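Local structure of thioredoxin reductase (Streptomyces clavuligerus, 4NTD) at residues 118-123 / 290-295; 173-178 / 193-198; 199-204 / 221-226; 235-240 / 251-256. The protein is an FAD-dependent oxidoreductase of the thioredoxin reductase family that probably forms the disulfide bond of the natural product holomycin. One frame throughout, in Å; residues are numbered along the deposited sequence. Where two conformers were deposited one is given.

How the contacts relate
Contact 1 stands apart from the other three. Its centre is about 42 to 46 Å from theirs, across the middle of the chain, in the lobe that holds the parallel sheet 31-36, 56-60, 100-103, 134-137 and 292-294. Its two segments bracket the others in sequence. Contacts 2, 3 and 4 follow one another along the chain and touch. Their centres lie about 11 to 14 Å apart, and all reach a second parallel sheet, ordered 159-160, 252-254, 175-178, 198-201, 222-223. The chain thus leaves the first lobe, builds the second, and returns for strand 292-294. This two-domain plan is that of thioredoxin reductases, where the inserted domain is the NADPH-binding one.

Contact 1. Residues 118-123 / 290-295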
# COMPACT_ATOMS: atom_id res chain seq x y z
N PRO A 118 -3.65 -25.07 -8.79
CA PRO A 118 -4.57 -24.34 -9.66
C PRO A 118 -3.98 -23.98 -11.02
O PRO A 118 -2.77 -23.79 -11.15
CB PRO A 118 -4.88 -23.05 -8.88
CG PRO A 118 -4.37 -23.25 -7.50
CD PRO A 118 -3.34 -24.33 -7.55
N ARG A 119 -4.85 -23.91 -12.02
CA ARG A 119 -4.52 -23.40 -13.35
C ARG A 119 -5.75 -22.66 -13.86
O ARG A 119 -6.87 -22.95 -13.42
CB ARG A 119 -4.12 -24.55 -14.28
CG ARG A 119 -3.98 -24.16 -15.75
CD ARG A 119 -3.10 -25.15 -16.50
NE ARG A 119 -1.73 -25.15 -15.99
CZ ARG A 119 -0.74 -24.34 -16.39
NH1 ARG A 119 -0.93 -23.44 -17.35
NH2 ARG A 119 0.45 -24.44 -15.83
N PHE A 120 -5.55 -21.70 -14.75
CA PHE A 120 -6.64 -20.89 -15.28
C PHE A 120 -6.51 -20.67 -16.78
O PHE A 120 -5.41 -20.59 -17.31
CB PHE A 120 -6.69 -19.52 -14.59
CG PHE A 120 -6.79 -19.61 -13.10
CD1 PHE A 120 -8.02 -19.59 -12.47
CD2 PHE A 120 -5.64 -19.74 -12.32
CE1 PHE A 120 -8.11 -19.69 -11.09
CE2 PHE A 120 -5.73 -19.84 -10.94
CZ PHE A 120 -6.97 -19.81 -10.33
N THR A 121 -7.66 -20.58 -17.46
CA THR A 121 -7.72 -20.13 -18.84
C THR A 121 -8.30 -18.73 -18.85
O THR A 121 -9.41 -18.51 -18.37
CB THR A 121 -8.58 -21.06 -19.71
OG1 THR A 121 -8.06 -22.39 -19.67
CG2 THR A 121 -8.60 -20.58 -21.16
N VAL A 122 -7.53 -17.78 -19.39
CA VAL A 122 -7.95 -16.39 -19.51
C VAL A 122 -8.31 -16.13 -20.97
O VAL A 122 -7.49 -16.38 -21.85
CB VAL A 122 -6.83 -15.43 -19.06
CG1 VAL A 122 -7.23 -13.98 -19.26
CG2 VAL A 122 -6.47 -15.69 -17.60
N ARG A 123 -9.52 -15.65 -21.21
CA ARG A 123 -10.03 -15.43 -22.56
C ARG A 123 -10.33 -13.95 -22.80
O ARG A 123 -10.96 -13.29 -21.97
CB ARG A 123 -11.29 -16.28 -22.80
CG ARG A 123 -11.06 -17.78 -22.63
CD ARG A 123 -12.32 -18.60 -22.91
NE ARG A 123 -12.06 -20.03 -22.79
CZ ARG A 123 -12.44 -20.78 -21.76
NH1 ARG A 123 -13.11 -20.24 -20.75
NH2 ARG A 123 -12.15 -22.07 -21.74
N PRO A 290 -8.63 -20.52 -4.58
CA PRO A 290 -7.18 -20.69 -4.61
C PRO A 290 -6.54 -20.22 -5.92
O PRO A 290 -7.07 -20.49 -7.00
CB PRO A 290 -7.00 -22.21 -4.43
CG PRO A 290 -8.24 -22.66 -3.75
CD PRO A 290 -9.33 -21.77 -4.25
N GLY A 291 -5.45 -19.48 -5.80
CA GLY A 291 -4.70 -18.99 -6.95
C GLY A 291 -5.16 -17.67 -7.54
O GLY A 291 -4.59 -17.20 -8.52
N VAL A 292 -6.19 -17.06 -6.93
CA VAL A 292 -6.78 -15.82 -7.44
C VAL A 292 -6.63 -14.68 -6.43
O VAL A 292 -7.21 -14.73 -5.35
CB VAL A 292 -8.27 -16.02 -7.79
CG1 VAL A 292 -8.89 -14.72 -8.29
CG2 VAL A 292 -8.44 -17.13 -8.81
N TRP A 293 -5.84 -13.68 -6.81
CA TRP A 293 -5.65 -12.47 -6.00
C TRP A 293 -6.44 -11.31 -6.61
O TRP A 293 -6.70 -11.29 -7.81
CB TRP A 293 -4.16 -12.10 -5.93
CG TRP A 293 -3.42 -12.70 -4.77
CD1 TRP A 293 -3.09 -12.08 -3.60
CD2 TRP A 293 -2.92 -14.04 -4.66
NE1 TRP A 293 -2.41 -12.94 -2.77
CE2 TRP A 293 -2.29 -14.15 -3.40
CE3 TRP A 293 -2.93 -15.16 -5.51
CZ2 TRP A 293 -1.69 -15.34 -2.96
CZ3 TRP A 293 -2.33 -16.33 -5.07
CH2 TRP A 293 -1.72 -16.41 -3.81
N ALA A 294 -6.81 -10.35 -5.77
CA ALA A 294 -7.49 -9.13 -6.21
C ALA A 294 -6.92 -7.93 -5.47
O ALA A 294 -6.78 -7.97 -4.25
CB ALA A 294 -8.98 -9.24 -5.97
N VAL A 295 -6.59 -6.86 -6.20
CA VAL A 295 -5.97 -5.67 -5.61
C VAL A 295 -6.52 -4.37 -6.19
O VAL A 295 -6.96 -4.33 -7.34
CB VAL A 295 -4.43 -5.66 -5.79
CG1 VAL A 295 -3.81 -6.91 -5.18
CG2 VAL A 295 -4.04 -5.53 -7.25
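The ring of Phe-120 meets the 290-295 segment with its outer atoms. Its CZ lies 3.4 Å from the carbonyl O of Pro-290, which sits at the ring edge and in its plane. CZ is also 3.4 Å from CG2 of Val-292, a methyl that approaches obliquely. CB of Phe-120 points toward 290-295, and CG stands anti to the carbonyl carbon, beside the backbone N (chi1 -56°). Pro-118 covers the same carbonyl with CB and CG, CB being 3.9 Å from Pro-290 O. The two proline rings meet at Pro-118 CG and Pro-290 CB, 4.2 Å apart. No hydrogen bond joins the segments. Gly-291 fits between, since a side-chain carbon there would press on Phe-120 CE2 and Pro-118 CB. An alanine in place of Phe-120 would probably leave a gap beside Val-292 CG2 and the Pro-290 carbonyl. The ring also touches Val-109 and Arg-111 of strand 106-112. Val-292 packs on Leu-266 and Leu-269 of helix 264-269, and Pro-118 touches Glu-326 of helix 305-338. The contact so joins the three-stranded antiparallel sheet to strand 292-294, an outermost strand of the parallel sheet of the FAD-binding lobe.

Contact 2. Residues 173-178 / 193-198; sequences QPLGVL and QWSDDV
Ser-195 OG takes part in two hydrogen bonds, one to each segment. OG donates to the carbonyl O of Gln-173 at 2.7 Å, meeting it from a direction tilted out of the carbonyl plane. OG also accepts from the backbone N of Asp-197 at 3.1 Å, with an angle of 163° at the hydrogen. That second bond closes an ST turn. The torsion that puts OG anti to its own backbone N (chi1 -179°) lets it serve both. Two residues on in each segment, Leu-175 N donates to Asp-197 O at 2.9 Å. It opens the parallel pairing of Leu-175 with Val-198, where Val-198 CA lies 3.3 Å from Leu-175 O in a CA-H...O contact. Apolar groups fill in around these bonds. Leu-175 CD1 rests on Ser-195 CB at 3.9 Å, and Val-177 CG2 meets Val-198 CG1 at 4.3 Å. OD2 of Asp-197 lies 3.5 Å from Pro-174 CB, while OD1 forms a salt bridge with Arg-250. The adjacent Trp-194 donates from NE1 to Arg-51 O of the second subunit. An alanine at Ser-195 would probably leave Gln-173 O without this donor and Asp-197 N without its acceptor, so that the turn could shift. Segment 173-178 carries the first strand of a beta-alpha-beta unit, and 193-198 is the loop that leads from helix 184-191 into the second strand, 198-201. The chemistry implies that one hydroxyl closes the turn and ties it to the neighbouring strand just where the parallel pairing begins.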
# COMPACT_ATOMS: atom_id res chain seq x y z
N GLN A 173 -12.17 27.81 -1.70
CA GLN A 173 -13.02 28.23 -2.82
C GLN A 173 -14.49 27.93 -2.52
O GLN A 173 -14.79 27.17 -1.60
CB GLN A 173 -12.60 27.53 -4.11
CG GLN A 173 -11.20 27.92 -4.59
CD GLN A 173 -10.85 27.33 -5.94
OE1 GLN A 173 -11.73 26.97 -6.73
NE2 GLN A 173 -9.56 27.25 -6.23
N PRO A 174 -15.41 28.53 -3.30
CA PRO A 174 -16.83 28.21 -3.13
C PRO A 174 -17.17 26.83 -3.70
O PRO A 174 -17.25 26.66 -4.92
CB PRO A 174 -17.56 29.33 -3.90
CG PRO A 174 -16.52 30.36 -4.19
CD PRO A 174 -15.22 29.63 -4.26
N LEU A 175 -17.34 25.86 -2.81
CA LEU A 175 -17.57 24.47 -3.19
C LEU A 175 -19.04 24.10 -3.06
O LEU A 175 -19.72 24.56 -2.14
CB LEU A 175 -16.75 23.52 -2.32
CG LEU A 175 -15.27 23.87 -2.10
CD1 LEU A 175 -14.60 22.79 -1.27
CD2 LEU A 175 -14.54 24.07 -3.42
N GLY A 176 -19.53 23.27 -3.98
CA GLY A 176 -20.88 22.74 -3.90
C GLY A 176 -20.87 21.22 -3.82
O GLY A 176 -19.92 20.57 -4.26
N VAL A 177 -21.93 20.66 -3.24
CA VAL A 177 -22.15 19.21 -3.21
C VAL A 177 -23.57 18.93 -3.69
O VAL A 177 -24.52 19.51 -3.18
CB VAL A 177 -21.97 18.63 -1.79
CG1 VAL A 177 -22.18 17.12 -1.80
CG2 VAL A 177 -20.60 18.99 -1.24
N LEU A 178 -23.71 18.04 -4.67
CA LEU A 178 -25.03 17.66 -5.17
C LEU A 178 -25.62 16.52 -4.34
O LEU A 178 -24.93 15.54 -4.06
CB LEU A 178 -24.97 17.24 -6.64
CG LEU A 178 -24.31 18.21 -7.63
CD1 LEU A 178 -24.44 17.68 -9.05
CD2 LEU A 178 -24.91 19.61 -7.53
N GLN A 193 -13.49 20.69 5.74
CA GLN A 193 -12.09 20.68 6.15
C GLN A 193 -11.19 21.46 5.17
O GLN A 193 -10.11 21.90 5.55
CB GLN A 193 -11.61 19.23 6.32
CG GLN A 193 -10.15 19.04 6.72
CD GLN A 193 -9.77 19.81 7.98
OE1 GLN A 193 -10.61 20.10 8.83
NE2 GLN A 193 -8.48 20.12 8.10
N TRP A 194 -11.64 21.64 3.93
CA TRP A 194 -10.87 22.36 2.91
C TRP A 194 -11.37 23.78 2.59
O TRP A 194 -10.62 24.57 2.00
CB TRP A 194 -10.82 21.54 1.62
CG TRP A 194 -9.87 20.38 1.66
CD1 TRP A 194 -8.55 20.40 1.30
CD2 TRP A 194 -10.15 19.04 2.09
NE1 TRP A 194 -8.00 19.15 1.47
CE2 TRP A 194 -8.96 18.30 1.95
CE3 TRP A 194 -11.30 18.40 2.57
CZ2 TRP A 194 -8.88 16.94 2.28
CZ3 TRP A 194 -11.22 17.05 2.90
CH2 TRP A 194 -10.02 16.34 2.75
N SER A 195 -12.61 24.10 2.94
CA SER A 195 -13.15 25.45 2.70
C SER A 195 -14.25 25.79 3.69
O SER A 195 -14.97 24.91 4.14
CB SER A 195 -13.72 25.55 1.28
OG SER A 195 -14.22 26.85 1.01
N ASP A 196 -14.37 27.08 4.03
CA ASP A 196 -15.47 27.51 4.90
C ASP A 196 -16.70 27.91 4.09
O ASP A 196 -17.72 28.30 4.66
CB ASP A 196 -15.04 28.63 5.86
CG ASP A 196 -14.66 29.92 5.16
OD1 ASP A 196 -14.80 30.00 3.93
OD2 ASP A 196 -14.22 30.86 5.85
N ASP A 197 -16.62 27.75 2.76
CA ASP A 197 -17.72 28.05 1.85
C ASP A 197 -18.12 26.77 1.11
O ASP A 197 -17.65 26.50 -0.00
CB ASP A 197 -17.28 29.15 0.87
CG ASP A 197 -18.42 29.70 0.02
OD1 ASP A 197 -19.56 29.18 0.08
OD2 ASP A 197 -18.18 30.67 -0.72
N VAL A 198 -18.99 25.98 1.74
CA VAL A 198 -19.48 24.72 1.19
C VAL A 198 -21.01 24.71 1.27
O VAL A 198 -21.57 24.93 2.34
CB VAL A 198 -18.93 23.51 1.97
CG1 VAL A 198 -19.46 22.20 1.38
CG2 VAL A 198 -17.41 23.52 1.97

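Contact 3. Residues 199-204 / 221-226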
# COMPACT_ATOMS: atom_id res chain seq x y z
N VAL A 199 -21.66 24.46 0.13
CA VAL A 199 -23.12 24.42 0.06
C VAL A 199 -23.59 23.04 -0.40
O VAL A 199 -23.04 22.48 -1.34
CB VAL A 199 -23.65 25.49 -0.93
CG1 VAL A 199 -25.12 25.28 -1.25
CG2 VAL A 199 -23.42 26.88 -0.36
N LEU A 200 -24.62 22.52 0.27
CA LEU A 200 -25.28 21.29 -0.16
C LEU A 200 -26.53 21.63 -0.95
O LEU A 200 -27.43 22.30 -0.44
CB LEU A 200 -25.65 20.41 1.04
CG LEU A 200 -26.45 19.13 0.75
CD1 LEU A 200 -25.65 18.18 -0.13
CD2 LEU A 200 -26.87 18.45 2.03
N PHE A 201 -26.59 21.17 -2.20
CA PHE A 201 -27.80 21.26 -3.00
C PHE A 201 -28.60 19.99 -2.71
O PHE A 201 -28.25 18.91 -3.20
CB PHE A 201 -27.44 21.39 -4.48
CG PHE A 201 -26.67 22.64 -4.80
CD1 PHE A 201 -27.34 23.82 -5.08
CD2 PHE A 201 -25.28 22.65 -4.78
CE1 PHE A 201 -26.64 24.99 -5.36
CE2 PHE A 201 -24.58 23.81 -5.05
CZ PHE A 201 -25.26 24.98 -5.35
N ARG A 202 -29.65 20.11 -1.90
CA ARG A 202 -30.35 18.92 -1.39
C ARG A 202 -30.90 18.02 -2.50
O ARG A 202 -30.86 16.80 -2.36
CB ARG A 202 -31.48 19.29 -0.43
CG ARG A 202 -32.10 18.08 0.24
CD ARG A 202 -33.09 18.45 1.33
NE ARG A 202 -34.37 18.91 0.81
CZ ARG A 202 -35.42 18.12 0.61
NH1 ARG A 202 -35.35 16.83 0.89
NH2 ARG A 202 -36.55 18.63 0.13
N HIS A 203 -31.42 18.61 -3.57
CA HIS A 203 -31.88 17.81 -4.72
C HIS A 203 -32.92 16.75 -4.32
O HIS A 203 -32.94 15.64 -4.86
CB HIS A 203 -30.66 17.16 -5.41
CG HIS A 203 -30.94 16.62 -6.77
ND1 HIS A 203 -31.43 17.40 -7.79
CD2 HIS A 203 -30.76 15.39 -7.30
CE1 HIS A 203 -31.56 16.67 -8.89
NE2 HIS A 203 -31.16 15.44 -8.61
N GLY A 204 -33.77 17.09 -3.35
CA GLY A 204 -34.78 16.16 -2.84
C GLY A 204 -34.26 14.96 -2.06
O GLY A 204 -35.00 14.00 -1.83
N PRO A 221 -24.69 25.68 4.31
CA PRO A 221 -26.06 25.94 3.88
C PRO A 221 -26.64 24.81 3.04
O PRO A 221 -25.91 24.17 2.28
CB PRO A 221 -25.93 27.22 3.04
CG PRO A 221 -24.71 27.89 3.54
CD PRO A 221 -23.78 26.78 3.93
N VAL A 222 -27.94 24.57 3.19
CA VAL A 222 -28.64 23.59 2.37
C VAL A 222 -29.64 24.34 1.49
O VAL A 222 -30.59 24.94 1.99
CB VAL A 222 -29.39 22.54 3.21
CG1 VAL A 222 -30.00 21.47 2.32
CG2 VAL A 222 -28.46 21.91 4.23
N ILE A 223 -29.41 24.30 0.18
CA ILE A 223 -30.27 24.97 -0.78
C ILE A 223 -31.25 23.94 -1.35
O ILE A 223 -30.84 22.89 -1.85
CB ILE A 223 -29.44 25.66 -1.88
CG1 ILE A 223 -28.57 26.74 -1.23
CG2 ILE A 223 -30.35 26.25 -2.95
CD1 ILE A 223 -27.71 27.54 -2.19
N GLU A 224 -32.54 24.25 -1.26
CA GLU A 224 -33.63 23.38 -1.72
C GLU A 224 -33.86 23.55 -3.22
O GLU A 224 -33.64 24.63 -3.76
CB GLU A 224 -34.94 23.73 -1.01
CG GLU A 224 -35.02 23.28 0.43
CD GLU A 224 -35.06 21.77 0.56
OE1 GLU A 224 -35.86 21.13 -0.17
OE2 GLU A 224 -34.31 21.22 1.38
N GLY A 225 -34.32 22.48 -3.87
CA GLY A 225 -34.70 22.53 -5.28
C GLY A 225 -34.02 21.47 -6.13
O GLY A 225 -32.91 21.03 -5.83
N THR A 226 -34.71 21.06 -7.19
CA THR A 226 -34.14 20.14 -8.16
C THR A 226 -33.05 20.85 -8.97
O THR A 226 -33.29 21.92 -9.53
CB THR A 226 -35.23 19.60 -9.12
OG1 THR A 226 -36.27 18.98 -8.35
CG2 THR A 226 -34.66 18.58 -10.10
O HOH W 1 -30.82 21.56 -4.38
O HOH W 2 -34.59 19.96 -2.57
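Val-199 lays its CG1 methyl against the end of Ile-223, 3.6 Å from CD1, the two side chains crossing at a slant. The same methyl lies over one face of the Phe-201 ring, toward the rim. These residues belong to the parallel strands of a beta-alpha-beta unit, 198-201 and 222-223, linked by helix 209-217. Three backbone bonds join the segments. Leu-200 N donates to Pro-221 O at 2.9 Å, and Ile-223 N donates to Leu-200 O, also at 2.9 Å. The third, just past the strand end, runs from Arg-202 N to Ile-223 O at 3.0 Å. Leu-200 and Val-222 share one face of the sheet, with Leu-215 of the helix over both. Phe-201 and Ile-223 share the other, against Val-248.

Past the strands, Arg-202 and Glu-224 form a salt bridge with nearly coplanar groups. A bend in the arginine chain (chi3 76°) sets NE toward the carboxylate. In the conformers given, NH2 donates in the guanidinium plane to the syn lone pair of Glu-224 OE1 at 2.6 Å. Both residues have two conformers, so the detail of the pairing is uncertain, above all the 2.4 Å between Arg-202 NE and Glu-224 OE2, which is too short. NH1 is hydrogen-bonded to Leu-205 O.

Beyond the last direct backbone bond, two waters link the segments. One water accepts from His-203 N and donates to Ile-223 O and Gly-225 O, the last at 2.6 Å. Another donates to Glu-224 OE1 and accepts from Gly-204 N and from Gly-225 N, the latter 2.8 Å away.

Contact 4. Residues 235-240 / 251-256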
# COMPACT_ATOMS: atom_id res chain seq x y z
N ASP A 235 -15.10 27.33 -20.72
CA ASP A 235 -14.40 26.11 -20.27
C ASP A 235 -14.13 26.07 -18.76
O ASP A 235 -13.13 25.48 -18.32
CB ASP A 235 -13.10 25.92 -21.06
CG ASP A 235 -12.56 24.50 -20.97
OD1 ASP A 235 -11.32 24.33 -20.94
OD2 ASP A 235 -13.37 23.55 -20.92
N ARG A 236 -15.01 26.67 -17.97
CA ARG A 236 -14.95 26.51 -16.52
C ARG A 236 -16.34 26.58 -15.90
O ARG A 236 -17.20 27.34 -16.34
CB ARG A 236 -13.99 27.51 -15.85
CG ARG A 236 -13.84 28.86 -16.54
CD ARG A 236 -12.44 29.42 -16.31
NE ARG A 236 -12.16 29.66 -14.89
CZ ARG A 236 -12.07 30.86 -14.31
NH1 ARG A 236 -12.23 31.99 -15.01
NH2 ARG A 236 -11.81 30.94 -13.01
N LEU A 237 -16.53 25.76 -14.87
CA LEU A 237 -17.77 25.74 -14.11
C LEU A 237 -17.98 27.08 -13.42
O LEU A 237 -17.08 27.60 -12.78
CB LEU A 237 -17.72 24.62 -13.07
CG LEU A 237 -18.95 24.50 -12.16
CD1 LEU A 237 -20.11 23.87 -12.92
CD2 LEU A 237 -18.61 23.68 -10.93
N ARG A 238 -19.19 27.62 -13.57
CA ARG A 238 -19.57 28.90 -12.96
C ARG A 238 -20.58 28.74 -11.84
O ARG A 238 -20.67 29.60 -10.96
CB ARG A 238 -20.15 29.83 -14.02
CG ARG A 238 -19.26 30.05 -15.23
CD ARG A 238 -17.91 30.62 -14.83
NE ARG A 238 -17.10 30.95 -16.00
CZ ARG A 238 -15.95 31.62 -15.95
NH1 ARG A 238 -15.45 32.03 -14.79
NH2 ARG A 238 -15.29 31.87 -17.08
N GLY A 239 -21.36 27.66 -11.87
CA GLY A 239 -22.36 27.42 -10.84
C GLY A 239 -23.35 26.32 -11.14
O GLY A 239 -23.13 25.49 -12.02
N VAL A 240 -24.43 26.32 -10.37
CA VAL A 240 -25.47 25.30 -10.44
C VAL A 240 -26.81 26.00 -10.66
O VAL A 240 -27.14 26.94 -9.94
CB VAL A 240 -25.52 24.49 -9.13
CG1 VAL A 240 -26.62 23.44 -9.17
CG2 VAL A 240 -24.17 23.84 -8.86
N SER A 251 -17.31 27.51 -7.81
CA SER A 251 -16.14 27.26 -8.66
C SER A 251 -15.94 25.76 -8.91
O SER A 251 -15.41 25.37 -9.95
CB SER A 251 -14.88 27.85 -8.03
OG SER A 251 -14.48 27.09 -6.90
N THR A 252 -16.34 24.94 -7.94
CA THR A 252 -16.14 23.50 -7.99
C THR A 252 -17.33 22.79 -7.34
O THR A 252 -17.83 23.24 -6.31
CB THR A 252 -14.86 23.10 -7.22
OG1 THR A 252 -13.79 24.00 -7.57
CG2 THR A 252 -14.44 21.67 -7.53
N VAL A 253 -17.78 21.70 -7.95
CA VAL A 253 -18.89 20.92 -7.42
C VAL A 253 -18.45 19.47 -7.23
O VAL A 253 -17.75 18.90 -8.07
CB VAL A 253 -20.13 21.00 -8.34
CG1 VAL A 253 -21.22 20.03 -7.90
CG2 VAL A 253 -20.69 22.42 -8.34
N PHE A 254 -18.86 18.88 -6.10
CA PHE A 254 -18.53 17.51 -5.77
C PHE A 254 -19.77 16.62 -5.75
O PHE A 254 -20.87 17.07 -5.44
CB PHE A 254 -17.83 17.43 -4.40
CG PHE A 254 -16.42 17.94 -4.41
CD1 PHE A 254 -15.35 17.06 -4.45
CD2 PHE A 254 -16.15 19.30 -4.37
CE1 PHE A 254 -14.04 17.52 -4.46
CE2 PHE A 254 -14.85 19.78 -4.37
CZ PHE A 254 -13.79 18.88 -4.42
N VAL A 255 -19.57 15.35 -6.10
CA VAL A 255 -20.60 14.33 -5.99
C VAL A 255 -20.00 13.08 -5.36
O VAL A 255 -18.78 12.91 -5.36
CB VAL A 255 -21.20 13.96 -7.37
CG1 VAL A 255 -21.87 15.17 -8.00
CG2 VAL A 255 -20.15 13.38 -8.31
N VAL A 256 -20.86 12.23 -4.81
CA VAL A 256 -20.47 10.88 -4.43
C VAL A 256 -21.08 9.94 -5.47
O VAL A 256 -22.28 9.67 -5.43
CB VAL A 256 -20.96 10.50 -3.02
CG1 VAL A 256 -20.52 9.09 -2.66
CG2 VAL A 256 -20.44 11.49 -1.99
O HOH W 3 -14.49 27.13 -11.96
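Leu-237 and Val-240 close on one methyl, CG2 of Val-253. Leu-237 CD2 lies 3.6 Å from it, the two side chains crossing at about a right angle. Val-240 CG2 comes to 3.8 Å from the same Val-253 CG2. The rotation of Val-253 that sets CG1 anti to the backbone N (chi1 171°) puts CG2, the methyl both touch, beside that N. Leu-237 CD2 also rests on the backbone, 3.7 Å from Ser-251 O and 3.8 Å from Thr-252 CA. No direct hydrogen bond links the segments. A water does so instead, donating to Leu-237 O and to Ser-251 O, each at 2.8 Å.

The next shell helps to position these groups. Arg-238 and Gly-239 both face Val-231 in a classic beta bulge. In a regular strand Leu-237 and Val-240, three residues apart, would point to opposite faces, but the extra residue of the bulge probably lets both reach Val-253. Asp-158 OD1 accepts from Leu-237 N. Ser-251 OG bonds to Gln-173 OE1, and Val-253 is packed further by Leu-159 and Leu-178.

The axes of strands 236-240 and 252-254 pass 7.8 Å apart at 66°, so this is face packing and not strand pairing. A three-stranded antiparallel sheet, 227-233, 236-242 and 247-249, lies across a parallel sheet and leads back into it at strand 252-254. That layout is typical of the dinucleotide-binding domains of pyridine nucleotide-disulphide oxidoreductases.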